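Local coordinates for ubiquitin and WLM domain-containing metalloprotease SPCC1442.07c (Schizosaccharomyces pombe, PDB 5JIG), which probably cleaves DNA-binding proteins as a DNA-dependent zinc metalloprotease and so helps repair DNA-protein crosslinks, this chain being its WLM protease domain, at residues S93-I96 with H97-H101; W112-F115 with R116-K120; R22-E25 with R26-D29. All coordinates share one frame; numbering follows the deposited sequence.

Interaction 1 of 3, residues S93-I96 with H97-H101; sequences STLI and HELTH. With NI (nickel (II) ion), chain B.
Thr-94 and Glu-98, one turn apart on helix 88-100, run side by side and point the same way, with the methyl CG2 of Thr-94 3.6 Å from the carboxylate oxygen OE2 of Glu-98. With CG beside the backbone N of Glu-98 (chi1 -52°), that methylene lies against the carbonyl oxygen of Thr-94, the oxygen that accepts the hydrogen bond from the backbone N of Glu-98; the bend at chi2 (-45°) turns the carboxylate back along the Thr-94 side chain. The other carboxylate oxygen, OE1, lies in the plane of the His-101 ring, at its edge. His-97 and His-101 turn NE2 to the same nickel ion, the bond from His-97 NE2 being 2.1 Å long. This is the HExxH motif of zinc metalloproteases, with nickel in the catalytic zinc site: His-107 supplies the third histidine, two waters also bind the metal, and Glu-98 is the predicted active-site residue. Leu-95 and Leu-99 meet through CD1 of Leu-95 and CG of Leu-99, 4.3 Å apart, and both pack on Ile-73 of strand 72-76. One turn after Ile-96, Thr-100 grips the carbonyl oxygen of Ile-96 twice, with OG1 (2.8 Å from Ile-96 O) and with its backbone N, the two donors arriving from opposite faces of the carbonyl plane.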
# COMPACT_ATOMS: atom_id res chain seq x y z
N SER A 93 -5.68 -3.46 -2.44
CA SER A 93 -6.55 -2.42 -2.94
C SER A 93 -6.55 -1.18 -2.05
O SER A 93 -6.58 -0.06 -2.56
CB SER A 93 -7.97 -2.96 -3.09
OG SER A 93 -8.82 -1.98 -3.66
N THR A 94 -6.50 -1.35 -0.74
CA THR A 94 -6.31 -0.22 0.16
C THR A 94 -5.00 0.51 -0.13
O THR A 94 -4.96 1.74 -0.16
CB THR A 94 -6.42 -0.63 1.62
OG1 THR A 94 -7.73 -1.13 1.86
CG2 THR A 94 -6.07 0.49 2.58
N LEU A 95 -3.94 -0.22 -0.40
CA LEU A 95 -2.66 0.42 -0.76
C LEU A 95 -2.80 1.25 -2.02
O LEU A 95 -2.28 2.36 -2.11
CB LEU A 95 -1.55 -0.61 -0.87
CG LEU A 95 -0.17 -0.04 -1.28
CD1 LEU A 95 0.29 1.09 -0.38
CD2 LEU A 95 0.84 -1.18 -1.31
N ILE A 96 -3.51 0.72 -3.04
CA ILE A 96 -3.73 1.50 -4.26
C ILE A 96 -4.53 2.76 -3.96
O ILE A 96 -4.23 3.82 -4.52
CB ILE A 96 -4.34 0.60 -5.36
CG1 ILE A 96 -3.37 -0.52 -5.71
CG2 ILE A 96 -4.73 1.44 -6.55
CD1 ILE A 96 -3.87 -1.54 -6.70
N HIS A 97 -5.54 2.66 -3.09
CA HIS A 97 -6.27 3.82 -2.65
C HIS A 97 -5.31 4.85 -2.04
O HIS A 97 -5.33 6.04 -2.41
CB HIS A 97 -7.34 3.37 -1.63
CG HIS A 97 -8.10 4.49 -1.02
ND1 HIS A 97 -9.46 4.62 -1.15
CD2 HIS A 97 -7.73 5.53 -0.23
CE1 HIS A 97 -9.85 5.68 -0.45
NE2 HIS A 97 -8.82 6.27 0.10
N GLU A 98 -4.47 4.42 -1.11
CA GLU A 98 -3.54 5.36 -0.50
C GLU A 98 -2.57 5.96 -1.51
O GLU A 98 -2.29 7.17 -1.44
CB GLU A 98 -2.79 4.77 0.68
CG GLU A 98 -3.64 4.11 1.77
CD GLU A 98 -4.81 4.81 2.23
OE1 GLU A 98 -4.88 6.04 2.08
OE2 GLU A 98 -5.69 4.09 2.78
N LEU A 99 -2.07 5.19 -2.44
CA LEU A 99 -1.20 5.74 -3.47
C LEU A 99 -1.91 6.81 -4.30
O LEU A 99 -1.29 7.79 -4.72
CB LEU A 99 -0.66 4.64 -4.36
CG LEU A 99 0.41 3.74 -3.71
CD1 LEU A 99 0.64 2.53 -4.58
CD2 LEU A 99 1.73 4.49 -3.50
N THR A 100 -3.21 6.61 -4.57
CA THR A 100 -3.98 7.57 -5.33
C THR A 100 -3.98 8.93 -4.65
O THR A 100 -3.99 9.99 -5.29
CB THR A 100 -5.42 7.03 -5.54
OG1 THR A 100 -5.40 5.78 -6.18
CG2 THR A 100 -6.21 7.94 -6.44
N HIS A 101 -3.95 8.95 -3.31
CA HIS A 101 -3.85 10.15 -2.52
C HIS A 101 -2.49 10.86 -2.65
O HIS A 101 -2.35 11.99 -2.17
CB HIS A 101 -4.12 9.90 -1.04
CG HIS A 101 -5.57 9.67 -0.69
ND1 HIS A 101 -6.56 10.57 -0.96
CD2 HIS A 101 -6.13 8.69 0.06
CE1 HIS A 101 -7.68 10.12 -0.42
NE2 HIS A 101 -7.47 8.99 0.23
NI NI B . -8.80 7.90 1.38
O HOH W 1 -8.72 9.34 2.96
O HOH W 2 -9.92 6.73 2.83

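Interaction 2 of 3, residues W112-F115 with R116-K120; sequences WELF and RQLTK
The Phe-115 ring lies between Thr-119 and Trp-112. Over one face sits the hydroxyl oxygen OG1 of Thr-119, 3.6 Å above the plane of the Phe-115 ring and displaced toward its rim. Over the opposite face is Trp-112 CZ3, 3.7 Å above the same Phe-115 plane and likewise off centre, while CD2 of Phe-115 lies at the edge of the indole, in its plane: the indole turns an edge to the phenyl face. The guanidinium of Arg-116 has the carbonyl oxygen of Trp-112 over its centre, 3.6 Å from its plane; a bend at chi3 (-61°) helps fold the chain back over the preceding turn. Thr-119 OG1 also donates to Phe-115 O at 2.9 Å, from above the carbonyl plane, while the backbone N of Thr-119 reaches that oxygen from the other face; the OG1 bond helps hold the hydroxyl above the ring. Glu-113 and Gln-117 extend side by side, their carboxylate and amide planes only 8° apart, with Glu-113 CG 3.7 Å from Gln-117 NE2. Leu-114 CG meets Leu-118 CD1 at 3.9 Å, beside Ile-36 and His-40 of helix 31-40. Replacing Phe-115 by an alanine would probably leave the Trp-112 edge and the Thr-119 hydroxyl without the ring between them, open a gap against Ser-93 and Thr-100, and let the indole turn more easily. A water that donates to Glu-113 O at 2.8 Å also accepts a weak hydrogen bond from NE of Arg-116. One side of helix 109-122 packs through Phe-115 and Leu-118 on the HExxH helix 88-100, while Trp-112 lies beside the metal ligands His-97 and His-107 of the WLM protease domain.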
# COMPACT_ATOMS: atom_id res chain seq x y z
N TRP A 112 -11.29 8.71 -8.10
CA TRP A 112 -11.74 7.37 -8.43
C TRP A 112 -11.36 6.97 -9.86
O TRP A 112 -11.13 5.78 -10.12
CB TRP A 112 -13.22 7.21 -8.14
CG TRP A 112 -13.52 7.22 -6.68
CD1 TRP A 112 -14.23 8.17 -5.99
CD2 TRP A 112 -13.10 6.26 -5.71
NE1 TRP A 112 -14.26 7.87 -4.66
CE2 TRP A 112 -13.59 6.70 -4.46
CE3 TRP A 112 -12.39 5.05 -5.77
CZ2 TRP A 112 -13.38 5.96 -3.30
CZ3 TRP A 112 -12.18 4.34 -4.60
CH2 TRP A 112 -12.66 4.80 -3.40
N GLU A 113 -11.27 7.93 -10.80
CA GLU A 113 -10.80 7.61 -12.11
C GLU A 113 -9.35 7.04 -12.06
O GLU A 113 -9.06 5.99 -12.65
CB GLU A 113 -10.88 8.86 -13.00
CG GLU A 113 -10.34 8.68 -14.38
CD GLU A 113 -10.34 9.97 -15.20
OE1 GLU A 113 -10.89 9.99 -16.25
OE2 GLU A 113 -9.86 11.03 -14.70
N LEU A 114 -8.48 7.75 -11.37
CA LEU A 114 -7.12 7.28 -11.25
C LEU A 114 -7.06 5.96 -10.47
O LEU A 114 -6.36 5.06 -10.88
CB LEU A 114 -6.25 8.33 -10.57
CG LEU A 114 -4.75 7.93 -10.51
CD1 LEU A 114 -4.13 7.62 -11.82
CD2 LEU A 114 -3.97 8.99 -9.74
N PHE A 115 -7.84 5.82 -9.39
CA PHE A 115 -7.88 4.57 -8.66
C PHE A 115 -8.24 3.41 -9.57
O PHE A 115 -7.64 2.35 -9.51
CB PHE A 115 -8.88 4.69 -7.51
CG PHE A 115 -9.06 3.39 -6.77
CD1 PHE A 115 -8.20 2.99 -5.78
CD2 PHE A 115 -10.13 2.54 -7.05
CE1 PHE A 115 -8.37 1.80 -5.11
CE2 PHE A 115 -10.30 1.36 -6.38
CZ PHE A 115 -9.42 0.99 -5.40
N ARG A 116 -9.27 3.58 -10.43
CA ARG A 116 -9.64 2.49 -11.32
C ARG A 116 -8.51 2.15 -12.32
O ARG A 116 -8.25 1.00 -12.64
CB ARG A 116 -10.92 2.83 -12.08
CG ARG A 116 -12.20 2.77 -11.25
CD ARG A 116 -13.43 2.86 -12.12
NE ARG A 116 -13.49 4.11 -12.88
CZ ARG A 116 -13.98 5.24 -12.44
NH1 ARG A 116 -13.82 6.34 -13.17
NH2 ARG A 116 -14.59 5.33 -11.30
N GLN A 117 -7.86 3.20 -12.82
CA GLN A 117 -6.77 2.97 -13.79
C GLN A 117 -5.59 2.25 -13.15
O GLN A 117 -5.00 1.35 -13.75
CB GLN A 117 -6.33 4.33 -14.33
CG GLN A 117 -7.39 4.92 -15.24
CD GLN A 117 -7.17 6.39 -15.50
OE1 GLN A 117 -6.66 7.14 -14.73
NE2 GLN A 117 -7.83 6.86 -16.48
N LEU A 118 -5.26 2.67 -11.94
CA LEU A 118 -4.17 2.00 -11.20
C LEU A 118 -4.52 0.57 -10.84
O LEU A 118 -3.70 -0.33 -10.92
CB LEU A 118 -3.83 2.79 -9.93
CG LEU A 118 -3.33 4.22 -10.11
CD1 LEU A 118 -3.24 4.87 -8.72
CD2 LEU A 118 -2.01 4.32 -10.77
N THR A 119 -5.78 0.35 -10.47
CA THR A 119 -6.26 -1.00 -10.14
C THR A 119 -6.11 -1.93 -11.36
O THR A 119 -5.66 -3.04 -11.24
CB THR A 119 -7.71 -0.90 -9.67
OG1 THR A 119 -7.73 -0.29 -8.38
CG2 THR A 119 -8.35 -2.27 -9.55
N LYS A 120 -6.56 -1.40 -12.51
CA LYS A 120 -6.44 -2.22 -13.73
C LYS A 120 -4.98 -2.54 -14.05
O LYS A 120 -4.61 -3.69 -14.33
CB LYS A 120 -7.10 -1.46 -14.88
CG LYS A 120 -6.98 -2.03 -16.25
CD LYS A 120 -7.80 -1.29 -17.32
CE LYS A 120 -7.64 -1.82 -18.71
NZ LYS A 120 -8.46 -1.00 -19.61
O HOH W 3 -10.91 5.13 -14.63
O HOH W 4 -6.56 9.90 -14.91

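Interaction 3 of 3, residues R22-E25 with R26-D29; sequences RYLE and RLRD
Tyr-23 reaches along helix 17-29 to Leu-27 one turn later, its ring carbon CD2 3.9 Å from the methyl CD1 of Leu-27. With CG anti to the backbone N (chi1 -156°), the ring crosses the leucine at a slant, and its hydroxyl goes on to a hydrogen bond with the carbonyl of Arg-86. The same methyl, Leu-27 CD1, comes within 4.2 Å of CD2 of Leu-24. Another pairing joins Glu-25 and Arg-28, which lie alongside each other: CG of Glu-25 is 3.8 Å from NH1 of Arg-28, and CA of Glu-25 sits over one guanidinium face. Their charges stay apart, with Glu-25 OE1 4.9 Å from Arg-28 NH1. The arginine is instead held side-on by Asp-29 in a salt bridge, NE to OD1 at 2.9 Å and NH1 to OD2 at 3.1 Å within that Arg-28 and Asp-29 pair; the second bond is almost straight (178°) and lies in the guanidinium plane, and two bonds to one carboxylate probably limit how far the guanidinium can turn. Around them, Tyr-23 and Leu-27 pack on Val-91 of helix 88-100, whereas Leu-24, Glu-25 and Arg-28 rest on Leu-9 of strand 6-10.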
# COMPACT_ATOMS: atom_id res chain seq x y z
N ARG A 22 6.69 -9.67 6.63
CA ARG A 22 6.58 -10.36 5.37
C ARG A 22 5.42 -9.86 4.52
O ARG A 22 5.52 -9.80 3.29
CB ARG A 22 6.36 -11.91 5.60
CG ARG A 22 7.54 -12.65 6.11
CD ARG A 22 7.31 -14.18 5.89
NE ARG A 22 6.18 -14.83 6.60
CZ ARG A 22 5.16 -15.50 6.04
NH1 ARG A 22 4.30 -16.12 6.81
NH2 ARG A 22 4.97 -15.52 4.72
N TYR A 23 4.33 -9.46 5.17
CA TYR A 23 3.18 -8.90 4.47
C TYR A 23 3.58 -7.58 3.77
O TYR A 23 3.30 -7.38 2.58
CB TYR A 23 2.05 -8.68 5.48
CG TYR A 23 0.63 -8.65 4.94
CD1 TYR A 23 -0.39 -9.21 5.67
CD2 TYR A 23 0.30 -8.04 3.76
CE1 TYR A 23 -1.69 -9.18 5.23
CE2 TYR A 23 -1.01 -8.00 3.29
CZ TYR A 23 -2.00 -8.60 4.02
OH TYR A 23 -3.28 -8.56 3.51
N LEU A 24 4.24 -6.67 4.50
CA LEU A 24 4.71 -5.45 3.88
C LEU A 24 5.71 -5.71 2.75
O LEU A 24 5.68 -5.02 1.73
CB LEU A 24 5.32 -4.49 4.90
CG LEU A 24 4.32 -3.93 5.95
CD1 LEU A 24 5.05 -2.90 6.80
CD2 LEU A 24 3.09 -3.31 5.32
N GLU A 25 6.61 -6.67 2.95
CA GLU A 25 7.58 -7.00 1.89
C GLU A 25 6.85 -7.47 0.64
O GLU A 25 7.22 -7.11 -0.47
CB GLU A 25 8.55 -8.05 2.36
CG GLU A 25 9.50 -7.57 3.44
CD GLU A 25 10.28 -8.74 4.09
OE1 GLU A 25 11.26 -8.44 4.76
OE2 GLU A 25 9.89 -9.87 3.96
N ARG A 26 5.82 -8.28 0.83
CA ARG A 26 5.03 -8.78 -0.29
C ARG A 26 4.39 -7.63 -1.05
O ARG A 26 4.40 -7.61 -2.31
CB ARG A 26 3.98 -9.78 0.16
CG ARG A 26 3.11 -10.32 -0.95
CD ARG A 26 2.08 -11.25 -0.43
NE ARG A 26 1.25 -11.77 -1.45
CZ ARG A 26 0.17 -12.58 -1.18
NH1 ARG A 26 -0.62 -12.94 -2.09
NH2 ARG A 26 -0.16 -12.85 0.05
N LEU A 27 3.81 -6.68 -0.35
CA LEU A 27 3.20 -5.50 -0.99
C LEU A 27 4.24 -4.68 -1.75
O LEU A 27 4.00 -4.25 -2.88
CB LEU A 27 2.50 -4.65 0.05
CG LEU A 27 1.23 -5.28 0.63
CD1 LEU A 27 0.86 -4.65 1.96
CD2 LEU A 27 0.03 -5.18 -0.33
N ARG A 28 5.39 -4.43 -1.11
CA ARG A 28 6.43 -3.66 -1.77
C ARG A 28 6.86 -4.33 -3.07
O ARG A 28 7.14 -3.66 -4.06
CB ARG A 28 7.60 -3.49 -0.82
CG ARG A 28 8.78 -2.74 -1.42
CD ARG A 28 9.99 -2.81 -0.53
NE ARG A 28 10.42 -4.25 -0.50
CZ ARG A 28 11.16 -4.81 0.43
NH1 ARG A 28 11.34 -6.14 0.38
NH2 ARG A 28 11.78 -4.10 1.40
N ASP A 29 6.98 -5.65 -3.02
CA ASP A 29 7.54 -6.43 -4.10
C ASP A 29 6.49 -6.89 -5.13
O ASP A 29 6.83 -7.50 -6.14
CB ASP A 29 8.34 -7.56 -3.54
CG ASP A 29 9.55 -7.05 -2.67
OD1 ASP A 29 9.94 -5.87 -2.86
OD2 ASP A 29 10.00 -7.84 -1.86

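From the N terminus, interaction 3 comes first, on helix 17-29, followed by interaction 1 on helix 88-100 and interaction 2 on helix 109-122. Each joins adjoining turns of one helix, so none closes a long loop, and in series they neither nest nor cross. Helix 88-100 is the middle element: Leu-95 CD2 of interaction 1 lies 4.1 Å from Leu-27 CB of interaction 3, while Thr-100 OG1 approaches Leu-118 CD1 of interaction 2 to 3.5 Å. Interactions 2 and 3 lie on opposite sides of the chain's centre and do not touch, their nearest atoms being about 12 Å apart. The metal-binding helix thus links the other two.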